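Local atomic coordinates of agmatine ureohydrolase (Thermoplasma volcanium GSS1, PDB entry 3PZL), a protein that probably hydrolyses agmatine to putrescine and urea as a manganese-dependent member of the arginase family, with two manganese ions per subunit. Residues V66-Y71 / L289-I294; L261-V266 / E298-E303. One frame throughout, in Å; residues are numbered along the deposited sequence.

Contact 1. Residues V66-Y71 / L289-I294; sequences VNLESY and LLQVFI
The carboxamide of Gln291 is the flat group on which this contact turns, with Leu68 over one face and the backbone of Glu69 at its edge. Leu68 CD1 lies almost directly above the amide carbon, 3.9 Å from Gln291 CD. Leu68 CB lies above the same side, over the outer end of the amide between its two polar atoms, 3.9 Å from Gln291 NE2. The two side chains run past one another in opposite directions, and the leucine thus covers the amide with its CB and one methyl. At the edge, NE2 of Gln291 donates to Glu69 O over 2.9 Å. The bond is nearly straight, with an angle of 163° at the hydrogen, and the acceptor lies only 6° out of the amide plane; the donor meets the carbonyl almost end-on. The reach comes from an extended chain beyond CG (chi2 -157°), which carries the amide from the helix to the loop.

The case illustrates how a buried amide can be fixed at both ends. NE2 is also hydrogen-bonded to Tyr65 OH, and OE1 to Lys288 NZ, just under one turn back on the helix, so both polar atoms are satisfied and a flip of the amide would be disfavoured. The carboxylate of Glu69 leads away from the helix and pairs with Arg150 of the second subunit, so one residue offers its carbonyl inward and its charge to the interface.

The loop 66-71 joins helix 57-65 to the short strand 71-72, and Leu68 also packs on Ala287 and Met284 one to two turns earlier on helix 281-303. That helix in turn lies against the central parallel sheet, with Leu290 and Ile294 on Ile118 of strand 116-121, and against helix 251-261, where Leu289 and Val292 meet Ile258.

Contact 2. Residues L261-V266 / E298-E303; sequences LSYKAV and EKYYKE
Tyr263 meets Tyr300 and Tyr301 where the last helix of the arginase-type alpha/beta/alpha fold passes the turn leading from helix 251-261 into strand 265-271. Aromatic packing comes first. The rings of Tyr263 and Tyr300 form an offset stack, their centroids 4.6 Å apart and their planes inclined by 30°. Tyr263 CD2 lies over the rim of the Tyr300 ring, 3.6 Å from Tyr300 CZ. A CH-pi contact adds to this: Tyr263 CB sits over the Tyr300 face, 3.8 Å from the ring centroid and nearest to Tyr300 CG. With Tyr263 CG wedged between its own backbone N and carbonyl carbon (chi1 82°), CB and ring can both lean on the same face. Within the helix, Tyr300 CD2 stands over the centre of the Tyr301 ring, so the three aromatic groups pack in succession. An alanine in place of Tyr300 would probably leave the Tyr263 ring without its stacking partner and open a gap beside Tyr301.

No salt bridge joins the two segments: Lys299 pairs within its own helix and Lys264 with Asp218. Lys299 NZ bridges to Glu303 OE2 one turn along, coming from above the carboxylate plane, while Lys264 NZ pairs with Asp218 OD1.

Among the hydrogen bonds, the hydroxyl of Tyr263 is tied to that same Asp218 OD1, a bond that probably helps to hold the ring in position. Hydrogen bonding across the two segments rests on Tyr301, whose OH donates to the backbone carbonyl of the turn; the modelled separation of 2.4 Å between Tyr301 OH and Tyr263 O is doubtfully short.

Overall arrangement
Both contacts use helix 281-303, at different levels of one element. Contact 1 is buried and holds the middle of the helix to the loop after helix 57-65; contact 2 lies at the surface and ties its C-terminal end to the turn before strand 265-271. Their centres are about 15 Å apart, yet they touch, since Phe293 CE1 packs 3.5 Å from Ala265 CB. The chemistry follows the place. In the interior a single amide is fully paired and roofed by a leucine, close to a subunit interface; at the surface, tyrosines stack, and the hydroxyls of Tyr263 and Tyr301 reach polar partners. Both lie away from the manganese site.

Contact 1. Residues V66-Y71 / L289-I294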
loop_
_atom_site.group_PDB
_atom_site.type_symbol
_atom_site.label_atom_id
_atom_site.label_comp_id
_atom_site.label_asym_id
_atom_site.label_seq_id
_atom_site.Cartn_x
_atom_site.Cartn_y
_atom_site.Cartn_z
ATOM N N VAL B 66 -7.817 16.497 12.687
ATOM C CA VAL B 66 -6.752 17.444 12.952
ATOM C C VAL B 66 -6.456 18.318 11.730
ATOM O O VAL B 66 -6.109 19.496 11.875
ATOM C CB VAL B 66 -5.432 16.748 13.519
ATOM C CG1 VAL B 66 -5.716 15.982 14.819
ATOM C CG2 VAL B 66 -4.801 15.803 12.505
ATOM N N ASN B 67 -6.640 17.748 10.534
ATOM C CA ASN B 67 -6.486 18.499 9.285
ATOM C C ASN B 67 -7.570 19.563 9.008
ATOM O O ASN B 67 -7.385 20.437 8.150
ATOM C CB ASN B 67 -6.338 17.561 8.093
ATOM C CG ASN B 67 -5.871 18.282 6.854
ATOM O OD1 ASN B 67 -4.972 19.147 6.923
ATOM N ND2 ASN B 67 -6.495 17.972 5.706
ATOM N N LEU B 68 -8.678 19.521 9.748
ATOM C CA LEU B 68 -9.780 20.451 9.523
ATOM C C LEU B 68 -9.645 21.676 10.398
ATOM O O LEU B 68 -9.099 21.602 11.501
ATOM C CB LEU B 68 -11.134 19.770 9.811
ATOM C CG LEU B 68 -11.498 18.531 9.003
ATOM C CD1 LEU B 68 -12.626 17.806 9.630
ATOM C CD2 LEU B 68 -11.805 18.842 7.544
ATOM N N GLU B 69 -10.163 22.800 9.913
ATOM C CA GLU B 69 -10.268 24.046 10.670
ATOM C C GLU B 69 -11.378 23.980 11.723
ATOM O O GLU B 69 -12.404 23.316 11.490
ATOM C CB GLU B 69 -10.576 25.189 9.723
ATOM C CG GLU B 69 -9.464 25.501 8.739
ATOM C CD GLU B 69 -8.179 25.995 9.428
ATOM O OE1 GLU B 69 -8.191 26.164 10.681
ATOM O OE2 GLU B 69 -7.157 26.217 8.714
ATOM N N SER B 70 -11.199 24.666 12.864
ATOM C CA SER B 70 -12.245 24.687 13.875
ATOM C C SER B 70 -13.426 25.571 13.435
ATOM O O SER B 70 -14.531 25.526 14.009
ATOM C CB SER B 70 -11.707 25.162 15.212
ATOM O OG SER B 70 -10.494 24.511 15.521
ATOM N N TYR B 71 -13.203 26.378 12.404
ATOM C CA TYR B 71 -14.232 27.276 11.938
ATOM C C TYR B 71 -14.670 26.850 10.558
ATOM O O TYR B 71 -13.828 26.623 9.672
ATOM C CB TYR B 71 -13.688 28.695 11.894
ATOM C CG TYR B 71 -14.624 29.705 11.295
ATOM C CD1 TYR B 71 -14.574 30.008 9.930
ATOM C CD2 TYR B 71 -15.548 30.370 12.092
ATOM C CE1 TYR B 71 -15.434 30.946 9.375
ATOM C CE2 TYR B 71 -16.413 31.306 11.555
ATOM C CZ TYR B 71 -16.358 31.597 10.190
ATOM O OH TYR B 71 -17.213 32.540 9.649
ATOM N N LEU B 289 -18.237 15.740 6.788
ATOM C CA LEU B 289 -19.680 15.521 6.927
ATOM C C LEU B 289 -20.190 15.734 8.352
ATOM O O LEU B 289 -21.324 16.154 8.556
ATOM C CB LEU B 289 -20.043 14.120 6.453
ATOM C CG LEU B 289 -20.081 13.936 4.933
ATOM C CD1 LEU B 289 -20.339 12.468 4.639
ATOM C CD2 LEU B 289 -21.119 14.849 4.243
ATOM N N LEU B 290 -19.349 15.457 9.342
ATOM C CA LEU B 290 -19.746 15.670 10.735
ATOM C C LEU B 290 -19.667 17.150 11.087
ATOM O O LEU B 290 -20.438 17.631 11.899
ATOM C CB LEU B 290 -18.864 14.829 11.674
ATOM C CG LEU B 290 -18.612 15.348 13.076
ATOM C CD1 LEU B 290 -19.863 15.132 13.864
ATOM C CD2 LEU B 290 -17.453 14.598 13.666
ATOM N N GLN B 291 -18.727 17.866 10.484
ATOM C CA GLN B 291 -18.640 19.291 10.700
ATOM C C GLN B 291 -19.868 19.923 10.106
ATOM O O GLN B 291 -20.513 20.767 10.732
ATOM C CB GLN B 291 -17.404 19.880 10.029
ATOM C CG GLN B 291 -16.123 19.686 10.804
ATOM C CD GLN B 291 -15.075 20.712 10.436
ATOM O OE1 GLN B 291 -14.919 21.100 9.259
ATOM N NE2 GLN B 291 -14.345 21.170 11.444
ATOM N N VAL B 292 -20.200 19.488 8.894
ATOM C CA VAL B 292 -21.325 20.031 8.159
ATOM C C VAL B 292 -22.651 19.884 8.921
ATOM O O VAL B 292 -23.477 20.793 8.927
ATOM C CB VAL B 292 -21.407 19.405 6.749
ATOM C CG1 VAL B 292 -22.804 19.524 6.149
ATOM C CG2 VAL B 292 -20.412 20.051 5.859
ATOM N N PHE B 293 -22.865 18.746 9.555
ATOM C CA PHE B 293 -24.075 18.571 10.318
ATOM C C PHE B 293 -24.169 19.564 11.467
ATOM O O PHE B 293 -25.171 20.280 11.593
ATOM C CB PHE B 293 -24.152 17.167 10.852
ATOM C CG PHE B 293 -25.248 16.962 11.820
ATOM C CD1 PHE B 293 -26.500 16.581 11.391
ATOM C CD2 PHE B 293 -25.040 17.142 13.163
ATOM C CE1 PHE B 293 -27.518 16.362 12.296
ATOM C CE2 PHE B 293 -26.067 16.939 14.069
ATOM C CZ PHE B 293 -27.297 16.538 13.639
ATOM N N ILE B 294 -23.135 19.618 12.301
ATOM C CA ILE B 294 -23.144 20.503 13.452
ATOM C C ILE B 294 -23.241 21.962 12.999
ATOM O O ILE B 294 -24.120 22.689 13.459
ATOM C CB ILE B 294 -21.900 20.256 14.392
ATOM C CG1 ILE B 294 -21.966 18.869 15.024
ATOM C CG2 ILE B 294 -21.800 21.279 15.472
ATOM C CD1 ILE B 294 -20.732 18.509 15.751
#

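Contact 2. Residues L261-V266 / E298-E303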
loop_
_atom_site.group_PDB
_atom_site.type_symbol
_atom_site.label_atom_id
_atom_site.label_comp_id
_atom_site.label_asym_id
_atom_site.label_seq_id
_atom_site.Cartn_x
_atom_site.Cartn_y
_atom_site.Cartn_z
ATOM N N LEU B 261 -31.320 19.449 6.352
ATOM C CA LEU B 261 -32.110 18.670 7.287
ATOM C C LEU B 261 -31.628 18.632 8.746
ATOM O O LEU B 261 -32.280 18.026 9.593
ATOM C CB LEU B 261 -32.244 17.242 6.759
ATOM C CG LEU B 261 -33.507 16.856 6.008
ATOM C CD1 LEU B 261 -34.190 18.023 5.315
ATOM C CD2 LEU B 261 -33.185 15.792 5.005
ATOM N N SER B 262 -30.496 19.257 9.044
ATOM C CA SER B 262 -29.859 19.079 10.358
ATOM C C SER B 262 -30.604 19.870 11.433
ATOM O O SER B 262 -30.508 19.548 12.608
ATOM C CB SER B 262 -28.408 19.504 10.325
ATOM O OG SER B 262 -28.357 20.839 9.896
ATOM N N TYR B 263 -31.346 20.890 11.024
ATOM C CA TYR B 263 -32.168 21.652 11.952
ATOM C C TYR B 263 -33.355 20.870 12.555
ATOM O O TYR B 263 -33.882 21.246 13.579
ATOM C CB TYR B 263 -32.660 22.935 11.267
ATOM C CG TYR B 263 -33.874 22.773 10.378
ATOM C CD1 TYR B 263 -33.763 22.218 9.104
ATOM C CD2 TYR B 263 -35.136 23.220 10.801
ATOM C CE1 TYR B 263 -34.871 22.080 8.281
ATOM C CE2 TYR B 263 -36.266 23.097 9.986
ATOM C CZ TYR B 263 -36.127 22.523 8.731
ATOM O OH TYR B 263 -37.231 22.389 7.923
ATOM N N LYS B 264 -33.767 19.795 11.910
ATOM C CA LYS B 264 -34.843 18.943 12.398
ATOM C C LYS B 264 -34.293 17.661 12.994
ATOM O O LYS B 264 -35.072 16.806 13.429
ATOM C CB LYS B 264 -35.770 18.512 11.258
ATOM C CG LYS B 264 -36.467 19.600 10.583
ATOM C CD LYS B 264 -37.406 19.056 9.536
ATOM C CE LYS B 264 -38.540 19.999 9.361
ATOM N NZ LYS B 264 -39.574 19.229 8.711
ATOM N N ALA B 265 -32.969 17.505 12.966
ATOM C CA ALA B 265 -32.353 16.214 13.258
ATOM C C ALA B 265 -32.195 16.023 14.746
ATOM O O ALA B 265 -31.666 16.894 15.423
ATOM C CB ALA B 265 -31.021 16.081 12.551
ATOM N N VAL B 266 -32.677 14.887 15.245
ATOM C CA VAL B 266 -32.539 14.549 16.667
ATOM C C VAL B 266 -31.294 13.728 16.930
ATOM O O VAL B 266 -30.825 13.652 18.059
ATOM C CB VAL B 266 -33.769 13.805 17.237
ATOM C CG1 VAL B 266 -35.029 14.711 17.166
ATOM C CG2 VAL B 266 -33.974 12.454 16.537
ATOM N N GLU B 298 -26.143 24.775 13.673
ATOM C CA GLU B 298 -25.885 25.935 14.494
ATOM C C GLU B 298 -26.248 27.195 13.752
ATOM O O GLU B 298 -26.703 28.163 14.377
ATOM C CB GLU B 298 -24.418 25.995 14.955
ATOM C CG GLU B 298 -24.045 24.999 16.065
ATOM C CD GLU B 298 -24.854 25.188 17.343
ATOM O OE1 GLU B 298 -24.774 26.257 17.950
ATOM O OE2 GLU B 298 -25.556 24.260 17.764
ATOM N N LYS B 299 -26.039 27.186 12.430
ATOM C CA LYS B 299 -26.408 28.321 11.557
ATOM C C LYS B 299 -27.899 28.569 11.619
ATOM O O LYS B 299 -28.335 29.708 11.563
ATOM C CB LYS B 299 -26.025 28.074 10.106
ATOM C CG LYS B 299 -26.099 29.298 9.206
ATOM C CD LYS B 299 -26.353 28.890 7.732
ATOM C CE LYS B 299 -25.619 29.793 6.713
ATOM N NZ LYS B 299 -26.268 31.105 6.534
ATOM N N TYR B 300 -28.677 27.499 11.745
ATOM C CA TYR B 300 -30.111 27.629 11.796
ATOM C C TYR B 300 -30.513 28.280 13.106
ATOM O O TYR B 300 -31.293 29.235 13.105
ATOM C CB TYR B 300 -30.829 26.282 11.581
ATOM C CG TYR B 300 -32.330 26.427 11.524
ATOM C CD1 TYR B 300 -32.983 26.641 10.322
ATOM C CD2 TYR B 300 -33.095 26.383 12.681
ATOM C CE1 TYR B 300 -34.362 26.800 10.280
ATOM C CE2 TYR B 300 -34.459 26.540 12.651
ATOM C CZ TYR B 300 -35.089 26.744 11.455
ATOM O OH TYR B 300 -36.466 26.897 11.438
ATOM N N TYR B 301 -29.965 27.782 14.209
ATOM C CA TYR B 301 -30.315 28.295 15.538
ATOM C C TYR B 301 -29.732 29.646 15.883
ATOM O O TYR B 301 -30.188 30.285 16.817
ATOM C CB TYR B 301 -30.088 27.252 16.639
ATOM C CG TYR B 301 -30.987 26.070 16.356
ATOM C CD1 TYR B 301 -32.352 26.074 16.744
ATOM C CD2 TYR B 301 -30.510 24.976 15.597
ATOM C CE1 TYR B 301 -33.191 24.995 16.429
ATOM C CE2 TYR B 301 -31.324 23.899 15.277
ATOM C CZ TYR B 301 -32.668 23.905 15.689
ATOM O OH TYR B 301 -33.481 22.818 15.374
ATOM N N LYS B 302 -28.753 30.093 15.107
ATOM C CA LYS B 302 -28.224 31.441 15.264
ATOM C C LYS B 302 -29.077 32.407 14.445
ATOM O O LYS B 302 -29.277 33.544 14.823
ATOM C CB LYS B 302 -26.751 31.500 14.841
ATOM C CG LYS B 302 -26.184 32.917 14.770
ATOM C CD LYS B 302 -24.918 33.023 13.909
ATOM C CE LYS B 302 -23.656 32.764 14.736
ATOM N NZ LYS B 302 -22.426 32.996 13.894
ATOM N N GLU B 303 -29.594 31.938 13.320
ATOM C CA GLU B 303 -30.456 32.764 12.491
ATOM C C GLU B 303 -31.902 32.812 13.007
ATOM O O GLU B 303 -32.486 33.895 13.104
ATOM C CB GLU B 303 -30.436 32.278 11.045
ATOM C CG GLU B 303 -29.250 32.773 10.228
ATOM C CD GLU B 303 -29.208 32.131 8.826
ATOM O OE1 GLU B 303 -30.082 31.263 8.522
ATOM O OE2 GLU B 303 -28.300 32.482 8.030
#